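Local coordinates for protein Sex comb on midleg CG9495-PA (PDB 1PK1) that probably takes part in Polycomb-type gene silencing, through a SAM domain that here pairs with another protein chain, at residues 34-39 against 62-67; 20-25 against 43-48; 56-61 against 70-75. The protein carries 2 engineered substitutions. One frame throughout, in Å; residues are numbered along the deposited sequence.

Contact 1. Residues 34-39 against 62-67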
loop_
_atom_site.group_PDB
_atom_site.type_symbol
_atom_site.label_atom_id
_atom_site.label_comp_id
_atom_site.label_asym_id
_atom_site.label_seq_id
_atom_site.Cartn_x
_atom_site.Cartn_y
_atom_site.Cartn_z
ATOM N N ALA B 34 6.137 9.268 -4.474
ATOM C CA ALA B 34 6.681 10.621 -4.389
ATOM C C ALA B 34 5.632 11.704 -4.112
ATOM O O ALA B 34 5.944 12.738 -3.509
ATOM C CB ALA B 34 7.456 10.950 -5.665
ATOM N N VAL B 35 4.398 11.480 -4.550
ATOM C CA VAL B 35 3.333 12.453 -4.322
ATOM C C VAL B 35 3.095 12.656 -2.822
ATOM O O VAL B 35 2.576 13.693 -2.392
ATOM C CB VAL B 35 2.005 12.008 -5.010
ATOM C CG1 VAL B 35 1.516 10.684 -4.425
ATOM C CG2 VAL B 35 0.932 13.079 -4.838
ATOM N N HIS B 36 3.502 11.675 -2.024
ATOM C CA HIS B 36 3.312 11.752 -0.578
ATOM C C HIS B 36 4.513 12.327 0.155
ATOM O O HIS B 36 4.529 12.381 1.383
ATOM C CB HIS B 36 2.989 10.360 -0.023
ATOM C CG HIS B 36 1.797 9.726 -0.663
ATOM N ND1 HIS B 36 0.566 10.342 -0.715
ATOM C CD2 HIS B 36 1.650 8.537 -1.297
ATOM C CE1 HIS B 36 -0.287 9.563 -1.355
ATOM N NE2 HIS B 36 0.346 8.462 -1.718
ATOM N N GLY B 37 5.514 12.766 -0.601
ATOM C CA GLY B 37 6.712 13.328 0.004
ATOM C C GLY B 37 6.476 14.440 1.011
ATOM O O GLY B 37 7.057 14.434 2.104
ATOM N N ASP B 38 5.632 15.403 0.655
ATOM C CA ASP B 38 5.350 16.525 1.542
ATOM C C ASP B 38 4.637 16.088 2.818
ATOM O O ASP B 38 4.750 16.745 3.852
ATOM C CB ASP B 38 4.518 17.587 0.819
ATOM C CG ASP B 38 5.308 18.308 -0.258
ATOM O OD1 ASP B 38 6.555 18.266 -0.213
ATOM O OD2 ASP B 38 4.679 18.931 -1.138
ATOM N N LEU B 39 3.910 14.979 2.748
ATOM C CA LEU B 39 3.209 14.468 3.921
ATOM C C LEU B 39 4.270 13.986 4.908
ATOM O O LEU B 39 4.143 14.168 6.122
ATOM C CB LEU B 39 2.277 13.324 3.511
ATOM C CG LEU B 39 1.281 12.738 4.511
ATOM C CD1 LEU B 39 0.463 13.841 5.187
ATOM C CD2 LEU B 39 0.366 11.776 3.757
ATOM N N MET B 62 -1.822 10.074 9.225
ATOM C CA MET B 62 -1.265 10.772 8.069
ATOM C C MET B 62 -2.268 10.879 6.924
ATOM O O MET B 62 -2.009 11.545 5.925
ATOM C CB MET B 62 0.003 10.065 7.585
ATOM C CG MET B 62 1.136 10.094 8.596
ATOM S SD MET B 62 2.600 9.174 8.077
ATOM C CE MET B 62 3.214 10.219 6.735
ATOM N N GLY B 63 -3.405 10.209 7.067
ATOM C CA GLY B 63 -4.431 10.263 6.039
ATOM C C GLY B 63 -4.110 9.506 4.763
ATOM O O GLY B 63 -4.726 9.742 3.722
ATOM N N LEU B 64 -3.142 8.601 4.832
ATOM C CA LEU B 64 -2.769 7.805 3.666
ATOM C C LEU B 64 -3.803 6.704 3.454
ATOM O O LEU B 64 -4.360 6.180 4.416
ATOM C CB LEU B 64 -1.392 7.173 3.883
ATOM C CG LEU B 64 -0.195 8.125 3.807
ATOM C CD1 LEU B 64 1.025 7.495 4.446
ATOM C CD2 LEU B 64 0.065 8.465 2.344
ATOM N N LYS B 65 -4.066 6.369 2.196
ATOM C CA LYS B 65 -4.999 5.292 1.879
ATOM C C LYS B 65 -4.243 3.970 2.040
ATOM O O LYS B 65 -3.010 3.963 2.126
ATOM C CB LYS B 65 -5.530 5.441 0.449
ATOM C CG LYS B 65 -6.312 6.731 0.227
ATOM C CD LYS B 65 -7.409 6.893 1.264
ATOM C CE LYS B 65 -8.221 8.161 1.017
ATOM N NZ LYS B 65 -9.239 8.370 2.069
ATOM N N LEU B 66 -4.973 2.858 2.078
ATOM C CA LEU B 66 -4.351 1.552 2.283
ATOM C C LEU B 66 -3.274 1.176 1.265
ATOM O O LEU B 66 -2.228 0.646 1.642
ATOM C CB LEU B 66 -5.427 0.461 2.323
ATOM C CG LEU B 66 -4.992 -0.966 2.693
ATOM C CD1 LEU B 66 -4.281 -0.982 4.027
ATOM C CD2 LEU B 66 -6.227 -1.865 2.737
ATOM N N GLY B 67 -3.536 1.438 -0.015
ATOM C CA GLY B 67 -2.572 1.105 -1.057
ATOM C C GLY B 67 -1.208 1.680 -0.743
ATOM O O GLY B 67 -0.218 0.950 -0.603
#
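Leu64 reaches from the turn after one helix to His36 and Leu39, and a single methyl, CD2, does most of the touching. On the His36 side it sits almost above the middle of the imidazole, 3.7 Å from CD2 of Leu64 to the ring centroid and only 13° off the ring normal, a CH-pi contact. The opposite face is covered by CG1 of Val35, so the ring is sandwiched between two methyl groups, which should restrict its turning. CG of His36 lies anti to the carbonyl carbon (chi1 -56°), which swings the imidazole toward Leu64. With an alanine in place of His36, Leu64 CD2 and Val35 CG1 would probably lose the flat surface they share, leaving the Leu64 methyl without its pi partner. The side chains of Leu39 and Leu64 run antiparallel alongside one another, with their CD2 atoms 3.6 Å apart.

In the five-helix SAM fold this joins the start of helix 37-42 to the connection between helices 55-61 and 66-79. Gly63 suits that turn because its phi is positive, while Lys65 occupies the N-cap position of the last helix.

Leu39 also packs hard on the backbone, its CD2 3.2 Å from the carbonyl O of Met62. The Met62 side chain, bent at chi3 (70°), crosses Leu39 and brings its CE to 3.9 Å from Leu39 CG; an unbranched thioether, with easy rotation about its C-S bonds, suits such a turn. Just beyond, Leu66 N hydrogen-bonds to a polar side chain on the chain of another protein.

Contact 2. Residues 20-25 against 43-48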
loop_
_atom_site.group_PDB
_atom_site.type_symbol
_atom_site.label_atom_id
_atom_site.label_comp_id
_atom_site.label_asym_id
_atom_site.label_seq_id
_atom_site.Cartn_x
_atom_site.Cartn_y
_atom_site.Cartn_z
ATOM N N GLU B 20 14.754 14.179 4.953
ATOM C CA GLU B 20 15.015 14.137 3.518
ATOM C C GLU B 20 15.592 12.793 3.067
ATOM O O GLU B 20 15.289 12.322 1.971
ATOM C CB GLU B 20 15.945 15.278 3.101
ATOM C CG GLU B 20 15.295 16.659 3.157
ATOM C CD GLU B 20 13.937 16.702 2.460
ATOM O OE1 GLU B 20 13.796 16.110 1.368
ATOM O OE2 GLU B 20 13.012 17.340 3.003
ATOM N N GLU B 21 16.413 12.178 3.910
ATOM C CA GLU B 21 16.995 10.880 3.572
ATOM C C GLU B 21 15.902 9.814 3.511
ATOM O O GLU B 21 15.958 8.914 2.677
ATOM C CB GLU B 21 18.066 10.486 4.588
ATOM C CG GLU B 21 19.345 11.331 4.474
ATOM C CD GLU B 21 20.419 10.909 5.456
ATOM O OE1 GLU B 21 20.145 10.894 6.674
ATOM O OE2 GLU B 21 21.545 10.594 5.009
ATOM N N VAL B 22 14.917 9.916 4.400
ATOM C CA VAL B 22 13.799 8.967 4.410
ATOM C C VAL B 22 12.982 9.139 3.132
ATOM O O VAL B 22 12.567 8.160 2.499
ATOM C CB VAL B 22 12.869 9.199 5.628
ATOM C CG1 VAL B 22 11.556 8.444 5.443
ATOM C CG2 VAL B 22 13.559 8.733 6.906
ATOM N N ILE B 23 12.741 10.388 2.755
ATOM C CA ILE B 23 11.978 10.664 1.550
ATOM C C ILE B 23 12.729 10.177 0.313
ATOM O O ILE B 23 12.124 9.643 -0.612
ATOM C CB ILE B 23 11.668 12.168 1.436
ATOM C CG1 ILE B 23 10.703 12.556 2.566
ATOM C CG2 ILE B 23 11.078 12.484 0.062
ATOM C CD1 ILE B 23 10.329 14.024 2.606
ATOM N N GLN B 24 14.045 10.356 0.302
ATOM C CA GLN B 24 14.859 9.899 -0.824
ATOM C C GLN B 24 14.787 8.371 -0.930
ATOM O O GLN B 24 14.737 7.821 -2.031
ATOM C CB GLN B 24 16.314 10.343 -0.644
ATOM C CG GLN B 24 17.281 9.753 -1.669
ATOM C CD GLN B 24 16.990 10.202 -3.091
ATOM O OE1 GLN B 24 17.550 9.662 -4.049
ATOM N NE2 GLN B 24 16.120 11.196 -3.238
ATOM N N TYR B 25 14.782 7.690 0.215
ATOM C CA TYR B 25 14.698 6.229 0.223
ATOM C C TYR B 25 13.373 5.777 -0.382
ATOM O O TYR B 25 13.337 4.949 -1.297
ATOM C CB TYR B 25 14.818 5.686 1.652
ATOM C CG TYR B 25 14.477 4.217 1.758
ATOM C CD1 TYR B 25 15.213 3.262 1.056
ATOM C CD2 TYR B 25 13.400 3.780 2.533
ATOM C CE1 TYR B 25 14.892 1.919 1.114
ATOM C CE2 TYR B 25 13.068 2.424 2.598
ATOM C CZ TYR B 25 13.822 1.503 1.882
ATOM O OH TYR B 25 13.519 0.166 1.912
ATOM N N HIS B 43 4.764 15.461 8.644
ATOM C CA HIS B 43 4.781 14.629 9.841
ATOM C C HIS B 43 6.170 14.429 10.433
ATOM O O HIS B 43 6.335 13.715 11.431
ATOM C CB HIS B 43 4.101 13.289 9.538
ATOM C CG HIS B 43 2.613 13.397 9.446
ATOM N ND1 HIS B 43 1.787 13.237 10.541
ATOM C CD2 HIS B 43 1.807 13.756 8.418
ATOM C CE1 HIS B 43 0.540 13.496 10.191
ATOM N NE2 HIS B 43 0.525 13.813 8.908
ATOM N N GLU B 44 7.157 15.080 9.822
ATOM C CA GLU B 44 8.544 15.022 10.276
ATOM C C GLU B 44 9.008 13.585 10.446
ATOM O O GLU B 44 9.527 13.202 11.494
ATOM C CB GLU B 44 8.682 15.792 11.596
ATOM C CG GLU B 44 8.486 17.294 11.434
ATOM C CD GLU B 44 8.203 18.011 12.750
ATOM O OE1 GLU B 44 8.539 17.474 13.826
ATOM O OE2 GLU B 44 7.648 19.125 12.696
ATOM N N ILE B 45 8.841 12.799 9.389
ATOM C CA ILE B 45 9.226 11.398 9.427
ATOM C C ILE B 45 10.711 11.217 9.135
ATOM O O ILE B 45 11.125 11.126 7.979
ATOM C CB ILE B 45 8.382 10.574 8.415
ATOM C CG1 ILE B 45 6.889 10.763 8.714
ATOM C CG2 ILE B 45 8.727 9.088 8.511
ATOM C CD1 ILE B 45 6.474 10.361 10.119
ATOM N N ASP B 46 11.516 11.197 10.193
ATOM C CA ASP B 46 12.942 10.988 10.031
ATOM C C ASP B 46 13.180 9.493 10.202
ATOM O O ASP B 46 12.223 8.724 10.306
ATOM C CB ASP B 46 13.729 11.796 11.071
ATOM C CG ASP B 46 13.490 11.323 12.494
ATOM O OD1 ASP B 46 12.447 10.698 12.769
ATOM O OD2 ASP B 46 14.352 11.604 13.350
ATOM N N GLY B 47 14.444 9.086 10.213
ATOM C CA GLY B 47 14.771 7.679 10.365
ATOM C C GLY B 47 14.083 6.993 11.531
ATOM O O GLY B 47 13.452 5.954 11.356
ATOM N N LYS B 48 14.198 7.562 12.727
ATOM C CA LYS B 48 13.569 6.960 13.898
ATOM C C LYS B 48 12.060 6.828 13.731
ATOM O O LYS B 48 11.476 5.817 14.108
ATOM C CB LYS B 48 13.859 7.777 15.159
ATOM C CG LYS B 48 13.313 7.122 16.418
ATOM C CD LYS B 48 13.478 7.996 17.646
ATOM C CE LYS B 48 13.132 7.214 18.908
ATOM N NZ LYS B 48 11.791 6.569 18.816
#
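This is a buried contact of one side chain against a backbone: Val22, on helix 19-29, presses into the link between helices 37-42 and 47-51 of the SAM domain. The chain runs close there, with the CA atoms of Val22 and Asp46 only 6.0 Å apart, a spacing that suits a compact, beta-branched side chain and would probably crowd a longer one.

All three side-chain carbons of Val22 take part. CB lies 3.5 Å from the carbonyl O of Ile45. CG1, set anti to the backbone N (chi1 166°), also lies near that oxygen, 3.7 Å from Ile45 O, and stands 4.2 Å from CG2 of Ile45, the meeting of the two apolar side chains. CG2 takes the other direction, beside the backbone N, and touches the peptide between the next two residues, with Asp46 C and Gly47 N each 3.4 Å away. The price of so apolar a cover is that Ile45 O is buried with no hydrogen-bonding partner in the model.

The link is shaped at both of its ends. Glu44, with positive phi (52°), closes helix 37-42 in a Schellman motif, and Asp46 is the N-cap of helix 47-51. Aspartate suits this place because its short side chain lets OD1 accept a hydrogen bond from Ala49 N in the first turn; its CB points away from segment 20-25. Gly47, whose backbone is hydrogen-bonded to that of Trp17, begins the helix.

Neighbouring helices complete the packing. Phe40 of helix 37-42 touches both Val22 and Ile45, Leu50 of helix 47-51 touches the same pair, and Trp17 adds to the cover of Val22, so that helix 19-29 is fitted against the two helices that follow it.

Contact 3. Residues 56-61 against 70-75. Engineered in segment 56-61: Arg57 (natural residue Met).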
loop_
_atom_site.group_PDB
_atom_site.type_symbol
_atom_site.label_atom_id
_atom_site.label_comp_id
_atom_site.label_asym_id
_atom_site.label_seq_id
_atom_site.Cartn_x
_atom_site.Cartn_y
_atom_site.Cartn_z
ATOM N N GLU B 56 -1.816 1.318 10.359
ATOM C CA GLU B 56 -2.853 1.973 11.150
ATOM C C GLU B 56 -2.525 3.443 11.401
ATOM O O GLU B 56 -3.382 4.312 11.230
ATOM C CB GLU B 56 -3.040 1.255 12.486
ATOM C CG GLU B 56 -3.639 -0.135 12.362
ATOM C CD GLU B 56 -5.000 -0.124 11.698
ATOM O OE1 GLU B 56 -5.887 0.621 12.171
ATOM O OE2 GLU B 56 -5.187 -0.862 10.707
ATOM N N ARG B 57 -1.289 3.713 11.813
ATOM C CA ARG B 57 -0.850 5.083 12.079
ATOM C C ARG B 57 -0.854 5.910 10.792
ATOM O O ARG B 57 -1.217 7.083 10.799
ATOM C CB ARG B 57 0.567 5.095 12.658
ATOM C CG ARG B 57 0.785 4.263 13.912
ATOM C CD ARG B 57 0.355 4.978 15.178
ATOM N NE ARG B 57 1.267 4.684 16.283
ATOM C CZ ARG B 57 1.533 3.464 16.744
ATOM N NH1 ARG B 57 0.953 2.401 16.203
ATOM N NH2 ARG B 57 2.392 3.303 17.743
ATOM N N MET B 58 -0.422 5.306 9.690
ATOM C CA MET B 58 -0.405 6.025 8.421
ATOM C C MET B 58 -1.805 6.379 7.946
ATOM O O MET B 58 -2.036 7.465 7.431
ATOM C CB MET B 58 0.315 5.203 7.342
ATOM C CG MET B 58 1.825 5.202 7.487
ATOM S SD MET B 58 2.674 4.481 6.061
ATOM C CE MET B 58 2.747 2.789 6.555
ATOM N N MET B 59 -2.752 5.469 8.124
ATOM C CA MET B 59 -4.109 5.733 7.676
ATOM C C MET B 59 -4.837 6.684 8.609
ATOM O O MET B 59 -5.473 7.635 8.169
ATOM C CB MET B 59 -4.894 4.425 7.559
ATOM C CG MET B 59 -4.366 3.492 6.482
ATOM S SD MET B 59 -5.455 2.081 6.217
ATOM C CE MET B 59 -5.145 1.135 7.721
ATOM N N LYS B 60 -4.717 6.435 9.902
ATOM C CA LYS B 60 -5.395 7.248 10.900
ATOM C C LYS B 60 -4.801 8.633 11.120
ATOM O O LYS B 60 -5.538 9.613 11.232
ATOM C CB LYS B 60 -5.408 6.499 12.232
ATOM C CG LYS B 60 -6.153 7.198 13.356
ATOM C CD LYS B 60 -7.643 7.084 13.187
ATOM C CE LYS B 60 -8.365 7.476 14.467
ATOM N NZ LYS B 60 -9.816 7.226 14.316
ATOM N N TYR B 61 -3.473 8.721 11.174
ATOM C CA TYR B 61 -2.825 9.998 11.454
ATOM C C TYR B 61 -2.252 10.771 10.268
ATOM O O TYR B 61 -2.204 12.000 10.299
ATOM C CB TYR B 61 -1.738 9.775 12.507
ATOM C CG TYR B 61 -2.257 9.096 13.757
ATOM C CD1 TYR B 61 -1.446 8.234 14.492
ATOM C CD2 TYR B 61 -3.562 9.318 14.208
ATOM C CE1 TYR B 61 -1.917 7.605 15.644
ATOM C CE2 TYR B 61 -4.041 8.692 15.363
ATOM C CZ TYR B 61 -3.216 7.841 16.070
ATOM O OH TYR B 61 -3.687 7.213 17.202
ATOM N N LEU B 70 0.430 0.280 2.488
ATOM C CA LEU B 70 1.008 -1.050 2.334
ATOM C C LEU B 70 2.339 -1.001 1.575
ATOM O O LEU B 70 3.270 -1.724 1.920
ATOM C CB LEU B 70 0.029 -1.988 1.627
ATOM C CG LEU B 70 -1.182 -2.421 2.467
ATOM C CD1 LEU B 70 -1.942 -3.508 1.728
ATOM C CD2 LEU B 70 -0.722 -2.934 3.822
ATOM N N LYS B 71 2.431 -0.144 0.558
ATOM C CA LYS B 71 3.673 -0.022 -0.201
ATOM C C LYS B 71 4.779 0.558 0.675
ATOM O O LYS B 71 5.936 0.144 0.596
ATOM C CB LYS B 71 3.487 0.879 -1.426
ATOM C CG LYS B 71 2.540 0.354 -2.481
ATOM C CD LYS B 71 2.680 1.218 -3.730
ATOM C CE LYS B 71 1.357 1.556 -4.357
ATOM N NZ LYS B 71 1.575 2.616 -5.384
ATOM N N ILE B 72 4.425 1.531 1.509
ATOM C CA ILE B 72 5.401 2.148 2.387
ATOM C C ILE B 72 5.854 1.133 3.432
ATOM O O ILE B 72 7.047 1.026 3.719
ATOM C CB ILE B 72 4.814 3.406 3.064
ATOM C CG1 ILE B 72 4.602 4.495 1.997
ATOM C CG2 ILE B 72 5.743 3.888 4.166
ATOM C CD1 ILE B 72 3.730 5.656 2.439
ATOM N N CYS B 73 4.913 0.372 3.984
ATOM C CA CYS B 73 5.267 -0.641 4.983
ATOM C C CYS B 73 6.226 -1.648 4.368
ATOM O O CYS B 73 7.149 -2.114 5.029
ATOM C CB CYS B 73 4.027 -1.383 5.487
ATOM S SG CYS B 73 3.094 -0.518 6.744
ATOM N N ASN B 74 6.003 -1.971 3.098
ATOM C CA ASN B 74 6.854 -2.931 2.393
ATOM C C ASN B 74 8.290 -2.416 2.347
ATOM O O ASN B 74 9.236 -3.180 2.531
ATOM C CB ASN B 74 6.329 -3.167 0.971
ATOM C CG ASN B 74 7.177 -4.160 0.192
ATOM O OD1 ASN B 74 7.927 -3.782 -0.710
ATOM N ND2 ASN B 74 7.070 -5.434 0.549
ATOM N N LEU B 75 8.448 -1.119 2.108
ATOM C CA LEU B 75 9.777 -0.514 2.059
ATOM C C LEU B 75 10.379 -0.386 3.458
ATOM O O LEU B 75 11.584 -0.562 3.636
ATOM C CB LEU B 75 9.712 0.865 1.396
ATOM C CG LEU B 75 9.296 0.879 -0.080
ATOM C CD1 LEU B 75 9.145 2.320 -0.552
ATOM C CD2 LEU B 75 10.337 0.139 -0.918
#
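Met58 points from helix 55-61 toward helix 66-79, and its side chain fills the distance between them. CB and CG make up the approach, with CG anti to the carbonyl carbon, and carry the chain straight out toward a helix whose nearest CA, that of Ile72, is 9.2 Å from the CA of Met58. SD is the first atom to arrive: it rests 3.7 Å from CG2 of Ile72, with CB and CD1 of the same residue slightly farther off. There the chain bends (chi3 -90°), and CE turns aside to meet Cys73, 3.3 Å from SG, a tight fit, while staying 4.0 Å from CG2 of Ile72.

A long unbranched residue suits the wide spacing of these helices, while the beta-branched Ile72 offers a broad apolar surface to receive it. The small Cys73 lets the terminal methyl come close to its SG. Ile72 is backed by Leu33 and Leu64, and Leu64 also touches Met58, so the turn between the helices closes over the same cluster.

Because the touching atoms are carbons and soft, polarisable sulfurs, the two helices are held here by burial of apolar surface and dispersion, which depend on close fit rather than on direction.

Contacts 1 and 3 are neighbours, their centres about 8 Å apart, and share helix 66-79. The turn holding Leu64 ties them: Leu64 N lies 3.0 Å from Met58 O, a probable hydrogen bond. The centre of contact 2 is about 13 Å from that of contact 1 and about 14 Å from that of contact 3, on the opposite side of the chain's centre from the latter. It still reaches both, through Ile23 CD1 on Gly37 O in contact 1 and through Tyr25 OH, 2.7 Å from Leu75 O in contact 3. The other protein chain reaches contacts 1 and 3, at segments 62-67 and 70-75, and touches neither segment of contact 2.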